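Local atomic coordinates of globin III, extracellular (Lumbricus terrestris, PDB entry 1X9F), a protein that probably carries oxygen as a heme-binding globin chain of the extracellular erythrocruorin of the earthworm. Residues Lys32-Arg37 with Ala71-Asn76; Ile47-Leu53 with Glu106-His112; His100-Val104 with Ile147-Leu151. One frame throughout, in Å; residues are numbered along the deposited sequence.

The three contacts lie around one heme in an all-helical globin fold, and each touches it. Contact 1 is the crossing of helices 28-46 and 65-83 on the side where carbon monoxide is bound; contact 3 joins the ends of helices 88-103 and 133-148 on the side of the iron-binding histidine. Contact 2 sets helix 50-53 against the start of helix 110-127. Along the chain contact 1 closes before contact 3 opens, whereas contact 2 interleaves with both. The centres of contacts 1 and 2 lie about 18 Å apart and those of 1 and 3 about 19 Å, and neither pair touches. Contacts 2 and 3, with centres about 12 Å apart, do meet where Leu-151 packs on 108-110, so that distant segments enclose one pocket.

Contact 1 (Lys32-Arg37 with Ala71-Asn76); sequences KIGFGR and ALRILN. With HEM (protoporphyrin IX containing Fe), chain R; CMO (carbon monoxide), chain S.
Gly-36 and Ala-71 mark the crossing of helices 28-46 and 65-83: their CA atoms are 4.9 Å apart, and the local axes pass at 8.3 Å with an angle of 87°. Two apolar groups fill this near-perpendicular crossing. Leu-75 places CD2 over the bare backbone of Gly-36, 3.5 Å from its CA, while the methyl of Ala-71 points at the backbone from Ile-33 to Arg-37. A second apolar patch lies beside it, where Ile-33 has CG1 anti to its own carbonyl carbon (chi1 -69°) and reaches Leu-72, with CG1 to CG at 3.6 Å.

Lys-32 adds a polar end to an apolar stem. Its aliphatic part crosses Leu-72 at about a right angle, CB lying 3.7 Å from Leu-72 CD2, and CG rests by Leu-75 CG at 4.0 Å. Because the chain is extended beyond CG, NZ arrives at Asn-76, where it gives a weak hydrogen bond of 3.0 Å to OD1. The stronger partner of NZ is Asp-73 of the neighbouring Globin II chain, a salt bridge; Asn-76 ND2 bonds to that same aspartate and to Gly-70 O of the same neighbour. Replacing Lys-32 with an alanine would probably take from that aspartate the charge of this lysine, leaving it the Asn-76 amide, and open a gap beside Leu-72 and Leu-75.

One turn of helix 65-83 thus serves two sides. Ile-74 has its CD1 3.1 Å from O of the bound carbon monoxide, whereas the lysine-asparagine pair, polar at the end of an apolar crossing, ties both helices to the Globin II chain.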
loop_
_atom_site.group_PDB
_atom_site.type_symbol
_atom_site.label_atom_id
_atom_site.label_comp_id
_atom_site.label_asym_id
_atom_site.label_seq_id
_atom_site.Cartn_x
_atom_site.Cartn_y
_atom_site.Cartn_z
ATOM N N LYS C 32 5.405 21.447 -27.822
ATOM C CA LYS C 32 6.211 21.135 -29.000
ATOM C C LYS C 32 7.072 22.329 -29.390
ATOM O O LYS C 32 8.280 22.181 -29.615
ATOM C CB LYS C 32 5.336 20.669 -30.172
ATOM C CG LYS C 32 4.905 19.205 -30.091
ATOM C CD LYS C 32 3.708 18.932 -30.992
ATOM C CE LYS C 32 3.339 17.434 -31.012
ATOM N NZ LYS C 32 2.060 17.236 -31.787
ATOM N N ILE C 33 6.456 23.510 -29.432
ATOM C CA ILE C 33 7.162 24.750 -29.756
ATOM C C ILE C 33 8.274 25.087 -28.756
ATOM O O ILE C 33 9.395 25.391 -29.158
ATOM C CB ILE C 33 6.166 25.921 -29.902
ATOM C CG1 ILE C 33 5.309 25.727 -31.155
ATOM C CG2 ILE C 33 6.905 27.258 -29.973
ATOM C CD1 ILE C 33 4.082 26.638 -31.211
ATOM N N GLY C 34 7.965 25.015 -27.462
ATOM C CA GLY C 34 8.947 25.308 -26.420
ATOM C C GLY C 34 10.146 24.383 -26.487
ATOM O O GLY C 34 11.294 24.838 -26.475
ATOM N N PHE C 35 9.874 23.086 -26.579
ATOM C CA PHE C 35 10.926 22.081 -26.575
ATOM C C PHE C 35 11.785 22.154 -27.839
ATOM O O PHE C 35 13.013 22.202 -27.756
ATOM C CB PHE C 35 10.327 20.685 -26.376
ATOM C CG PHE C 35 11.341 19.631 -26.032
ATOM C CD1 PHE C 35 12.310 19.864 -25.060
ATOM C CD2 PHE C 35 11.311 18.393 -26.668
ATOM C CE1 PHE C 35 13.248 18.888 -24.738
ATOM C CE2 PHE C 35 12.242 17.407 -26.350
ATOM C CZ PHE C 35 13.211 17.655 -25.384
ATOM N N GLY C 36 11.127 22.188 -28.998
ATOM C CA GLY C 36 11.803 22.279 -30.293
ATOM C C GLY C 36 12.644 23.532 -30.438
ATOM O O GLY C 36 13.783 23.469 -30.913
ATOM N N ARG C 37 12.080 24.666 -30.033
ATOM C CA ARG C 37 12.825 25.919 -29.990
ATOM C C ARG C 37 14.085 25.758 -29.130
ATOM O O ARG C 37 15.187 26.092 -29.573
ATOM C CB ARG C 37 11.928 27.049 -29.476
ATOM C CG ARG C 37 12.465 28.455 -29.695
ATOM C CD ARG C 37 13.147 29.022 -28.454
ATOM N NE ARG C 37 12.771 30.411 -28.201
ATOM C CZ ARG C 37 11.516 30.837 -28.080
ATOM N NH1 ARG C 37 10.488 29.990 -28.214
ATOM N NH2 ARG C 37 11.278 32.119 -27.836
ATOM N N ALA C 71 9.415 24.598 -35.645
ATOM C CA ALA C 71 9.675 23.790 -34.465
ATOM C C ALA C 71 8.611 22.707 -34.322
ATOM O O ALA C 71 8.925 21.572 -33.961
ATOM C CB ALA C 71 9.735 24.660 -33.229
ATOM N N LEU C 72 7.358 23.059 -34.614
ATOM C CA LEU C 72 6.273 22.079 -34.678
ATOM C C LEU C 72 6.584 21.027 -35.728
ATOM O O LEU C 72 6.328 19.838 -35.531
ATOM C CB LEU C 72 4.945 22.757 -35.027
ATOM C CG LEU C 72 4.286 23.574 -33.917
ATOM C CD1 LEU C 72 3.163 24.417 -34.480
ATOM C CD2 LEU C 72 3.761 22.663 -32.809
ATOM N N ARG C 73 7.144 21.484 -36.843
ATOM C CA ARG C 73 7.439 20.621 -37.973
ATOM C C ARG C 73 8.483 19.556 -37.626
ATOM O O ARG C 73 8.249 18.371 -37.868
ATOM C CB ARG C 73 7.863 21.459 -39.178
ATOM C CG ARG C 73 7.114 21.104 -40.453
ATOM C CD ARG C 73 6.603 22.310 -41.227
ATOM N NE ARG C 73 7.661 23.293 -41.436
ATOM C CZ ARG C 73 7.486 24.608 -41.446
ATOM N NH1 ARG C 73 6.282 25.142 -41.256
ATOM N NH2 ARG C 73 8.534 25.403 -41.637
ATOM N N ILE C 74 9.617 19.968 -37.057
ATOM C CA ILE C 74 10.649 19.015 -36.631
ATOM C C ILE C 74 10.161 18.095 -35.518
ATOM O O ILE C 74 10.478 16.901 -35.498
ATOM C CB ILE C 74 11.936 19.715 -36.145
ATOM C CG1 ILE C 74 12.890 18.657 -35.563
ATOM C CG2 ILE C 74 11.617 20.792 -35.103
ATOM C CD1 ILE C 74 14.179 19.197 -34.893
ATOM N N LEU C 75 9.412 18.667 -34.581
ATOM C CA LEU C 75 8.915 17.912 -33.445
ATOM C C LEU C 75 7.924 16.856 -33.901
ATOM O O LEU C 75 7.888 15.758 -33.344
ATOM C CB LEU C 75 8.260 18.839 -32.418
ATOM C CG LEU C 75 8.777 18.746 -30.980
ATOM C CD1 LEU C 75 8.651 17.340 -30.396
ATOM C CD2 LEU C 75 10.217 19.229 -30.897
ATOM N N ASN C 76 7.120 17.187 -34.910
ATOM C CA ASN C 76 6.216 16.202 -35.483
ATOM C C ASN C 76 6.947 15.173 -36.326
ATOM O O ASN C 76 6.491 14.035 -36.457
ATOM C CB ASN C 76 5.073 16.864 -36.249
ATOM C CG ASN C 76 3.880 17.160 -35.357
ATOM O OD1 ASN C 76 4.005 17.235 -34.131
ATOM N ND2 ASN C 76 2.713 17.323 -35.967
HETATM C CHA HEM R . 13.559 20.927 -42.078
HETATM C CHB HEM R . 12.704 16.973 -39.306
HETATM C CHC HEM R . 17.145 17.323 -37.314
HETATM C CHD HEM R . 18.122 21.058 -40.351
HETATM C C1A HEM R . 12.870 19.795 -41.426
HETATM C C2A HEM R . 11.537 19.503 -41.707
HETATM C C3A HEM R . 11.233 18.321 -40.895
HETATM C C4A HEM R . 12.524 18.097 -40.223
HETATM C CMA HEM R . 9.950 17.538 -40.773
HETATM C CAA HEM R . 10.602 20.236 -42.632
HETATM C CBA HEM R . 10.511 19.502 -43.956
HETATM C CGA HEM R . 9.531 20.254 -44.817
HETATM O O1A HEM R . 8.311 20.050 -44.650
HETATM O O2A HEM R . 9.982 21.056 -45.663
HETATM C C1B HEM R . 13.886 16.715 -38.489
HETATM C C2B HEM R . 13.884 15.696 -37.544
HETATM C C3B HEM R . 15.119 15.855 -37.008
HETATM C C4B HEM R . 15.784 16.883 -37.641
HETATM C CMB HEM R . 12.809 14.694 -37.186
HETATM C CAB HEM R . 15.612 15.050 -36.062
HETATM C CBB HEM R . 15.760 14.119 -35.076
HETATM C C1C HEM R . 17.825 18.436 -37.997
HETATM C C2C HEM R . 19.111 18.820 -37.657
HETATM C C3C HEM R . 19.357 19.846 -38.530
HETATM C C4C HEM R . 18.227 20.041 -39.291
HETATM C CMC HEM R . 20.032 18.231 -36.619
HETATM C CAC HEM R . 20.596 20.662 -38.570
HETATM C CBC HEM R . 21.591 20.681 -39.551
HETATM C C1D HEM R . 16.921 21.378 -41.136
HETATM C C2D HEM R . 16.895 22.458 -42.016
HETATM C C3D HEM R . 15.620 22.459 -42.538
HETATM C C4D HEM R . 14.966 21.314 -41.862
HETATM C CMD HEM R . 18.031 23.403 -42.334
HETATM C CAD HEM R . 15.028 23.406 -43.545
HETATM C CBD HEM R . 14.492 24.607 -42.778
HETATM C CGD HEM R . 13.792 25.479 -43.781
HETATM O O1D HEM R . 14.445 26.366 -44.372
HETATM O O2D HEM R . 12.583 25.261 -43.981
HETATM N NA HEM R . 13.510 18.959 -40.559
HETATM N NB HEM R . 15.013 17.475 -38.589
HETATM N NC HEM R . 17.254 19.158 -39.006
HETATM N ND HEM R . 15.777 20.658 -41.000
HETATM FE FE HEM R . 15.399 19.046 -39.821
HETATM C C CMO S . 14.660 20.601 -38.233
HETATM O O CMO S . 14.739 21.248 -37.204
#

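Contact 2 (Ile47-Leu53 with Glu106-His112); sequences IPEVNDL and EGVQKAH. Unlike the reference sequence in segment 47-53: Glu-49 (reference Asp). With HEM (protoporphyrin IX containing Fe), chain R.
Ile-47 opens the contact by laying CG2 and CD1 against His-112, with CG2 at 3.8 Å from CD2 of the ring. At Glu-49, a position where the reference sequence has aspartate, CG lies between the backbone N and the carbonyl carbon (chi1 74°), and the extended chain carries the carboxylate to the ring edge. His-112 NE2 donates to Glu-49 OE2 at 3.2 Å, a fairly straight bond (162° at the hydrogen) that stays near the imidazole plane but meets the oxygen from above the carboxylate, 80° out of its plane. Val-50 follows with CG2 over one face of that ring, a CH-pi contact of 4.0 Å to the centroid; Gln-109 CG covers the opposite face, so edge and both faces hold the imidazole in place. Leu-53 ends the segment: CD1 approaches the ring obliquely, and CD2 packs on the backbone of Glu-106 to Val-108 and on Val-108 CG2 at 3.9 Å. Val-108 CG1 in turn lies 3.5 Å from the heme vinyl carbon CBC. The arrangement, a short helix after the long 28-46 helix set against the turn leading into helix 110-127, is that of the globin C helix and FG corner at the heme edge.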
loop_
_atom_site.group_PDB
_atom_site.type_symbol
_atom_site.label_atom_id
_atom_site.label_comp_id
_atom_site.label_asym_id
_atom_site.label_seq_id
_atom_site.Cartn_x
_atom_site.Cartn_y
_atom_site.Cartn_z
ATOM N N ILE C 47 26.972 25.143 -32.607
ATOM C CA ILE C 47 27.539 25.130 -33.948
ATOM C C ILE C 47 26.980 26.325 -34.721
ATOM O O ILE C 47 25.960 26.194 -35.405
ATOM C CB ILE C 47 27.218 23.798 -34.673
ATOM C CG1 ILE C 47 27.605 22.591 -33.808
ATOM C CG2 ILE C 47 27.940 23.736 -36.032
ATOM C CD1 ILE C 47 27.204 21.241 -34.415
ATOM N N PRO C 48 27.653 27.477 -34.628
ATOM C CA PRO C 48 27.103 28.761 -35.101
ATOM C C PRO C 48 26.639 28.764 -36.560
ATOM O O PRO C 48 25.699 29.492 -36.906
ATOM C CB PRO C 48 28.276 29.732 -34.922
ATOM C CG PRO C 48 29.504 28.853 -34.863
ATOM C CD PRO C 48 29.022 27.632 -34.103
ATOM N N GLU C 49 27.288 27.956 -37.399
ATOM C CA GLU C 49 26.917 27.853 -38.809
ATOM C C GLU C 49 25.457 27.410 -38.977
ATOM O O GLU C 49 24.846 27.664 -40.018
ATOM C CB GLU C 49 27.865 26.910 -39.568
ATOM C CG GLU C 49 27.639 25.434 -39.257
ATOM C CD GLU C 49 28.394 24.486 -40.174
ATOM O OE1 GLU C 49 28.234 24.576 -41.414
ATOM O OE2 GLU C 49 29.138 23.620 -39.648
ATOM N N VAL C 50 24.910 26.761 -37.947
ATOM C CA VAL C 50 23.514 26.301 -37.952
ATOM C C VAL C 50 22.519 27.458 -38.080
ATOM O O VAL C 50 21.486 27.311 -38.736
ATOM C CB VAL C 50 23.194 25.394 -36.722
ATOM C CG1 VAL C 50 21.698 25.241 -36.506
ATOM C CG2 VAL C 50 23.829 24.022 -36.894
ATOM N N ASN C 51 22.833 28.602 -37.477
ATOM C CA ASN C 51 21.982 29.782 -37.620
ATOM C C ASN C 51 21.704 30.149 -39.071
ATOM O O ASN C 51 20.606 30.596 -39.397
ATOM C CB ASN C 51 22.579 30.979 -36.891
ATOM C CG ASN C 51 22.246 30.978 -35.423
ATOM O OD1 ASN C 51 21.075 31.016 -35.040
ATOM N ND2 ASN C 51 23.274 30.934 -34.583
ATOM N N ASP C 52 22.702 29.964 -39.933
ATOM C CA ASP C 52 22.545 30.243 -41.359
ATOM C C ASP C 52 21.575 29.258 -42.008
ATOM O O ASP C 52 20.748 29.651 -42.836
ATOM C CB ASP C 52 23.904 30.225 -42.080
ATOM C CG ASP C 52 24.876 31.266 -41.529
ATOM O OD1 ASP C 52 25.996 31.380 -42.075
ATOM O OD2 ASP C 52 24.617 32.010 -40.555
ATOM N N LEU C 53 21.675 27.990 -41.611
ATOM C CA LEU C 53 20.829 26.917 -42.146
ATOM C C LEU C 53 19.343 27.167 -41.897
ATOM O O LEU C 53 18.494 26.739 -42.682
ATOM C CB LEU C 53 21.256 25.568 -41.553
ATOM C CG LEU C 53 22.722 25.183 -41.777
ATOM C CD1 LEU C 53 23.172 24.138 -40.770
ATOM C CD2 LEU C 53 22.935 24.686 -43.193
ATOM N N GLU C 106 21.863 22.641 -48.445
ATOM C CA GLU C 106 23.321 22.785 -48.366
ATOM C C GLU C 106 23.782 23.291 -46.997
ATOM O O GLU C 106 23.172 24.193 -46.416
ATOM C CB GLU C 106 23.835 23.719 -49.466
ATOM C CG GLU C 106 23.169 25.090 -49.487
ATOM C CD GLU C 106 24.090 26.207 -49.947
ATOM O OE1 GLU C 106 23.750 27.386 -49.710
ATOM O OE2 GLU C 106 25.152 25.918 -50.542
ATOM N N GLY C 107 24.864 22.702 -46.498
ATOM C CA GLY C 107 25.423 23.074 -45.204
ATOM C C GLY C 107 25.106 22.074 -44.111
ATOM O O GLY C 107 25.940 21.815 -43.242
ATOM N N VAL C 108 23.896 21.522 -44.153
ATOM C CA VAL C 108 23.457 20.531 -43.175
ATOM C C VAL C 108 24.361 19.308 -43.290
ATOM O O VAL C 108 24.460 18.709 -44.361
ATOM C CB VAL C 108 21.977 20.140 -43.401
ATOM C CG1 VAL C 108 21.583 18.935 -42.550
ATOM C CG2 VAL C 108 21.066 21.320 -43.104
ATOM N N GLN C 109 25.035 18.951 -42.204
ATOM C CA GLN C 109 26.000 17.855 -42.264
ATOM C C GLN C 109 25.883 16.883 -41.094
ATOM O O GLN C 109 25.327 17.222 -40.047
ATOM C CB GLN C 109 27.431 18.399 -42.401
ATOM C CG GLN C 109 27.794 19.458 -41.373
ATOM C CD GLN C 109 29.015 20.268 -41.763
ATOM O OE1 GLN C 109 28.951 21.119 -42.654
ATOM N NE2 GLN C 109 30.128 20.023 -41.082
ATOM N N LYS C 110 26.409 15.675 -41.283
ATOM C CA LYS C 110 26.329 14.627 -40.265
ATOM C C LYS C 110 26.686 15.098 -38.855
ATOM O O LYS C 110 26.058 14.669 -37.885
ATOM C CB LYS C 110 27.181 13.420 -40.656
ATOM C CG LYS C 110 26.552 12.580 -41.751
ATOM C CD LYS C 110 27.405 11.382 -42.101
ATOM C CE LYS C 110 26.867 10.700 -43.349
ATOM N NZ LYS C 110 27.651 9.467 -43.665
ATOM N N ALA C 111 27.679 15.981 -38.749
ATOM C CA ALA C 111 28.155 16.472 -37.452
ATOM C C ALA C 111 27.049 17.174 -36.672
ATOM O O ALA C 111 27.003 17.100 -35.443
ATOM C CB ALA C 111 29.350 17.400 -37.639
ATOM N N HIS C 112 26.165 17.852 -37.397
ATOM C CA HIS C 112 25.043 18.554 -36.793
ATOM C C HIS C 112 24.078 17.571 -36.130
ATOM O O HIS C 112 23.563 17.837 -35.042
ATOM C CB HIS C 112 24.276 19.349 -37.843
ATOM C CG HIS C 112 25.068 20.425 -38.522
ATOM N ND1 HIS C 112 24.698 20.936 -39.747
ATOM C CD2 HIS C 112 26.178 21.107 -38.149
ATOM C CE1 HIS C 112 25.545 21.885 -40.101
ATOM N NE2 HIS C 112 26.454 22.009 -39.151
HETATM C CHA HEM R . 13.559 20.927 -42.078
HETATM C CHB HEM R . 12.704 16.973 -39.306
HETATM C CHC HEM R . 17.145 17.323 -37.314
HETATM C CHD HEM R . 18.122 21.058 -40.351
HETATM C C1A HEM R . 12.870 19.795 -41.426
HETATM C C2A HEM R . 11.537 19.503 -41.707
HETATM C C3A HEM R . 11.233 18.321 -40.895
HETATM C C4A HEM R . 12.524 18.097 -40.223
HETATM C CMA HEM R . 9.950 17.538 -40.773
HETATM C CAA HEM R . 10.602 20.236 -42.632
HETATM C CBA HEM R . 10.511 19.502 -43.956
HETATM C CGA HEM R . 9.531 20.254 -44.817
HETATM O O1A HEM R . 8.311 20.050 -44.650
HETATM O O2A HEM R . 9.982 21.056 -45.663
HETATM C C1B HEM R . 13.886 16.715 -38.489
HETATM C C2B HEM R . 13.884 15.696 -37.544
HETATM C C3B HEM R . 15.119 15.855 -37.008
HETATM C C4B HEM R . 15.784 16.883 -37.641
HETATM C CMB HEM R . 12.809 14.694 -37.186
HETATM C CAB HEM R . 15.612 15.050 -36.062
HETATM C CBB HEM R . 15.760 14.119 -35.076
HETATM C C1C HEM R . 17.825 18.436 -37.997
HETATM C C2C HEM R . 19.111 18.820 -37.657
HETATM C C3C HEM R . 19.357 19.846 -38.530
HETATM C C4C HEM R . 18.227 20.041 -39.291
HETATM C CMC HEM R . 20.032 18.231 -36.619
HETATM C CAC HEM R . 20.596 20.662 -38.570
HETATM C CBC HEM R . 21.591 20.681 -39.551
HETATM C C1D HEM R . 16.921 21.378 -41.136
HETATM C C2D HEM R . 16.895 22.458 -42.016
HETATM C C3D HEM R . 15.620 22.459 -42.538
HETATM C C4D HEM R . 14.966 21.314 -41.862
HETATM C CMD HEM R . 18.031 23.403 -42.334
HETATM C CAD HEM R . 15.028 23.406 -43.545
HETATM C CBD HEM R . 14.492 24.607 -42.778
HETATM C CGD HEM R . 13.792 25.479 -43.781
HETATM O O1D HEM R . 14.445 26.366 -44.372
HETATM O O2D HEM R . 12.583 25.261 -43.981
HETATM N NA HEM R . 13.510 18.959 -40.559
HETATM N NB HEM R . 15.013 17.475 -38.589
HETATM N NC HEM R . 17.254 19.158 -39.006
HETATM N ND HEM R . 15.777 20.658 -41.000
HETATM FE FE HEM R . 15.399 19.046 -39.821
#

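Contact 3 (His100-Val104 with Ile147-Leu151); sequences HQHEV and ISSRL. With HEM (protoporphyrin IX containing Fe), chain R.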
loop_
_atom_site.group_PDB
_atom_site.type_symbol
_atom_site.label_atom_id
_atom_site.label_comp_id
_atom_site.label_asym_id
_atom_site.label_seq_id
_atom_site.Cartn_x
_atom_site.Cartn_y
_atom_site.Cartn_z
ATOM N N HIS C 100 15.930 12.678 -47.617
ATOM C CA HIS C 100 15.909 13.508 -48.826
ATOM C C HIS C 100 15.729 14.981 -48.504
ATOM O O HIS C 100 16.456 15.827 -49.031
ATOM C CB HIS C 100 14.826 13.041 -49.804
ATOM C CG HIS C 100 15.088 11.684 -50.374
ATOM N ND1 HIS C 100 16.130 11.434 -51.241
ATOM C CD2 HIS C 100 14.466 10.499 -50.180
ATOM C CE1 HIS C 100 16.127 10.155 -51.569
ATOM N NE2 HIS C 100 15.134 9.563 -50.932
ATOM N N GLN C 101 14.767 15.283 -47.633
ATOM C CA GLN C 101 14.476 16.667 -47.278
ATOM C C GLN C 101 15.692 17.418 -46.714
ATOM O O GLN C 101 15.835 18.616 -46.967
ATOM C CB GLN C 101 13.285 16.760 -46.312
ATOM C CG GLN C 101 11.941 16.346 -46.934
ATOM C CD GLN C 101 10.772 16.514 -45.972
ATOM O OE1 GLN C 101 10.854 16.117 -44.807
ATOM N NE2 GLN C 101 9.680 17.098 -46.460
ATOM N N HIS C 102 16.561 16.734 -45.961
ATOM C CA HIS C 102 17.763 17.404 -45.430
ATOM C C HIS C 102 18.890 17.420 -46.451
ATOM O O HIS C 102 19.707 18.341 -46.469
ATOM C CB HIS C 102 18.222 16.790 -44.094
ATOM C CG HIS C 102 17.288 17.074 -42.958
ATOM N ND1 HIS C 102 16.079 16.428 -42.821
ATOM C CD2 HIS C 102 17.363 17.954 -41.931
ATOM C CE1 HIS C 102 15.453 16.889 -41.752
ATOM N NE2 HIS C 102 16.214 17.813 -41.193
ATOM N N GLU C 103 18.915 16.400 -47.300
ATOM C CA GLU C 103 19.889 16.276 -48.373
ATOM C C GLU C 103 19.875 17.524 -49.266
ATOM O O GLU C 103 20.937 18.060 -49.605
ATOM C CB GLU C 103 19.578 14.992 -49.153
ATOM C CG GLU C 103 20.249 14.801 -50.503
ATOM C CD GLU C 103 19.512 13.778 -51.359
ATOM O OE1 GLU C 103 18.389 14.087 -51.822
ATOM O OE2 GLU C 103 20.053 12.671 -51.576
ATOM N N VAL C 104 18.685 18.009 -49.611
ATOM C CA VAL C 104 18.575 19.178 -50.481
ATOM C C VAL C 104 18.885 20.505 -49.782
ATOM O O VAL C 104 18.746 21.569 -50.388
ATOM C CB VAL C 104 17.199 19.269 -51.207
ATOM C CG1 VAL C 104 16.930 18.006 -52.019
ATOM C CG2 VAL C 104 16.058 19.542 -50.221
ATOM N N ILE C 147 18.136 9.703 -41.068
ATOM C CA ILE C 147 17.865 11.037 -41.608
ATOM C C ILE C 147 19.135 11.685 -42.170
ATOM O O ILE C 147 19.077 12.397 -43.173
ATOM C CB ILE C 147 17.214 11.945 -40.537
ATOM C CG1 ILE C 147 15.911 11.313 -40.037
ATOM C CG2 ILE C 147 16.921 13.334 -41.102
ATOM C CD1 ILE C 147 15.361 11.926 -38.757
ATOM N N SER C 148 20.279 11.419 -41.542
ATOM C CA SER C 148 21.531 12.089 -41.918
ATOM C C SER C 148 22.442 11.308 -42.882
ATOM O O SER C 148 23.521 11.786 -43.237
ATOM C CB SER C 148 22.313 12.493 -40.664
ATOM O OG SER C 148 22.743 11.349 -39.939
ATOM N N SER C 149 21.996 10.122 -43.306
ATOM C CA SER C 149 22.768 9.240 -44.208
ATOM C C SER C 149 23.061 9.830 -45.596
ATOM O O SER C 149 24.090 9.520 -46.207
ATOM C CB SER C 149 22.055 7.890 -44.368
ATOM O OG SER C 149 20.776 8.049 -44.962
ATOM N N ARG C 150 22.148 10.670 -46.081
ATOM C CA ARG C 150 22.246 11.290 -47.405
ATOM C C ARG C 150 23.001 12.606 -47.397
ATOM O O ARG C 150 22.928 13.381 -48.359
ATOM C CB ARG C 150 20.855 11.539 -47.972
ATOM C CG ARG C 150 20.279 10.337 -48.630
ATOM C CD ARG C 150 18.865 10.528 -49.094
ATOM N NE ARG C 150 18.328 9.254 -49.551
ATOM C CZ ARG C 150 18.558 8.727 -50.753
ATOM N NH1 ARG C 150 19.311 9.364 -51.651
ATOM N NH2 ARG C 150 18.019 7.555 -51.065
ATOM N N LEU C 151 23.716 12.865 -46.310
ATOM C CA LEU C 151 24.470 14.099 -46.182
ATOM C C LEU C 151 25.924 13.846 -46.539
ATOM O O LEU C 151 26.467 14.476 -47.446
ATOM C CB LEU C 151 24.347 14.664 -44.765
ATOM C CG LEU C 151 22.945 15.027 -44.268
ATOM C CD1 LEU C 151 23.004 15.443 -42.801
ATOM C CD2 LEU C 151 22.317 16.132 -45.111
HETATM C CHA HEM R . 13.559 20.927 -42.078
HETATM C CHB HEM R . 12.704 16.973 -39.306
HETATM C CHC HEM R . 17.145 17.323 -37.314
HETATM C CHD HEM R . 18.122 21.058 -40.351
HETATM C C1A HEM R . 12.870 19.795 -41.426
HETATM C C2A HEM R . 11.537 19.503 -41.707
HETATM C C3A HEM R . 11.233 18.321 -40.895
HETATM C C4A HEM R . 12.524 18.097 -40.223
HETATM C CMA HEM R . 9.950 17.538 -40.773
HETATM C CAA HEM R . 10.602 20.236 -42.632
HETATM C CBA HEM R . 10.511 19.502 -43.956
HETATM C CGA HEM R . 9.531 20.254 -44.817
HETATM O O1A HEM R . 8.311 20.050 -44.650
HETATM O O2A HEM R . 9.982 21.056 -45.663
HETATM C C1B HEM R . 13.886 16.715 -38.489
HETATM C C2B HEM R . 13.884 15.696 -37.544
HETATM C C3B HEM R . 15.119 15.855 -37.008
HETATM C C4B HEM R . 15.784 16.883 -37.641
HETATM C CMB HEM R . 12.809 14.694 -37.186
HETATM C CAB HEM R . 15.612 15.050 -36.062
HETATM C CBB HEM R . 15.760 14.119 -35.076
HETATM C C1C HEM R . 17.825 18.436 -37.997
HETATM C C2C HEM R . 19.111 18.820 -37.657
HETATM C C3C HEM R . 19.357 19.846 -38.530
HETATM C C4C HEM R . 18.227 20.041 -39.291
HETATM C CMC HEM R . 20.032 18.231 -36.619
HETATM C CAC HEM R . 20.596 20.662 -38.570
HETATM C CBC HEM R . 21.591 20.681 -39.551
HETATM C C1D HEM R . 16.921 21.378 -41.136
HETATM C C2D HEM R . 16.895 22.458 -42.016
HETATM C C3D HEM R . 15.620 22.459 -42.538
HETATM C C4D HEM R . 14.966 21.314 -41.862
HETATM C CMD HEM R . 18.031 23.403 -42.334
HETATM C CAD HEM R . 15.028 23.406 -43.545
HETATM C CBD HEM R . 14.492 24.607 -42.778
HETATM C CGD HEM R . 13.792 25.479 -43.781
HETATM O O1D HEM R . 14.445 26.366 -44.372
HETATM O O2D HEM R . 12.583 25.261 -43.981
HETATM N NA HEM R . 13.510 18.959 -40.559
HETATM N NB HEM R . 15.013 17.475 -38.589
HETATM N NC HEM R . 17.254 19.158 -39.006
HETATM N ND HEM R . 15.777 20.658 -41.000
HETATM FE FE HEM R . 15.399 19.046 -39.821
#
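The proximal heme site of the globin fold forms this contact, with His-102, the iron ligand, packed on Ile-147. His-102 NE2 binds the heme iron at 2.0 Å, and on the other side of the ring ND1 is hydrogen-bonded to Leu-98 O one turn earlier in its helix. Held at both nitrogens, the imidazole cannot turn easily, and the ND1 bond would probably make it a somewhat stronger donor to the iron. Ile-147 meets the ring obliquely: CG2 comes 3.6 Å from His-102 ND1, while its CD1 extends to the heme, 4.1 Å from the methyl CMB. Leu-151 adds a backbone contact, its CD2 lying 3.7 Å from His-102 O.

Farther from the heme the contact becomes polar, and Arg-150 carries it. Its chain is extended from CG to NE (chi2 175°), which carries it past Glu-103 at a slant and over the His-100 ring. Arg-150 CD lies over the face of that ring, a CH-pi contact of 3.9 Å to the centroid, 26° off the ring normal. The guanidinium follows over the same ring, the two planes 31° apart, although the closest approach modelled there is doubtful. At the guanidinium edge, NH1 forms a salt bridge with Glu-103 OE2, a weak hydrogen bond at 3.4 Å with the carboxylate turned nearly perpendicular. Asp-96 forms a long, weak ion pair with Arg-150 NE and a weak hydrogen bond with His-100 NE2.

The end of helix 88-103 is thereby joined to the last part of helix 133-148 and to the C-terminal residues up to Leu-151, the last one modelled. Helix 110-127 completes the packing through Phe-113, which meets the His-102 ring edge-to-face and touches Ile-147, Ser-148 and Leu-151.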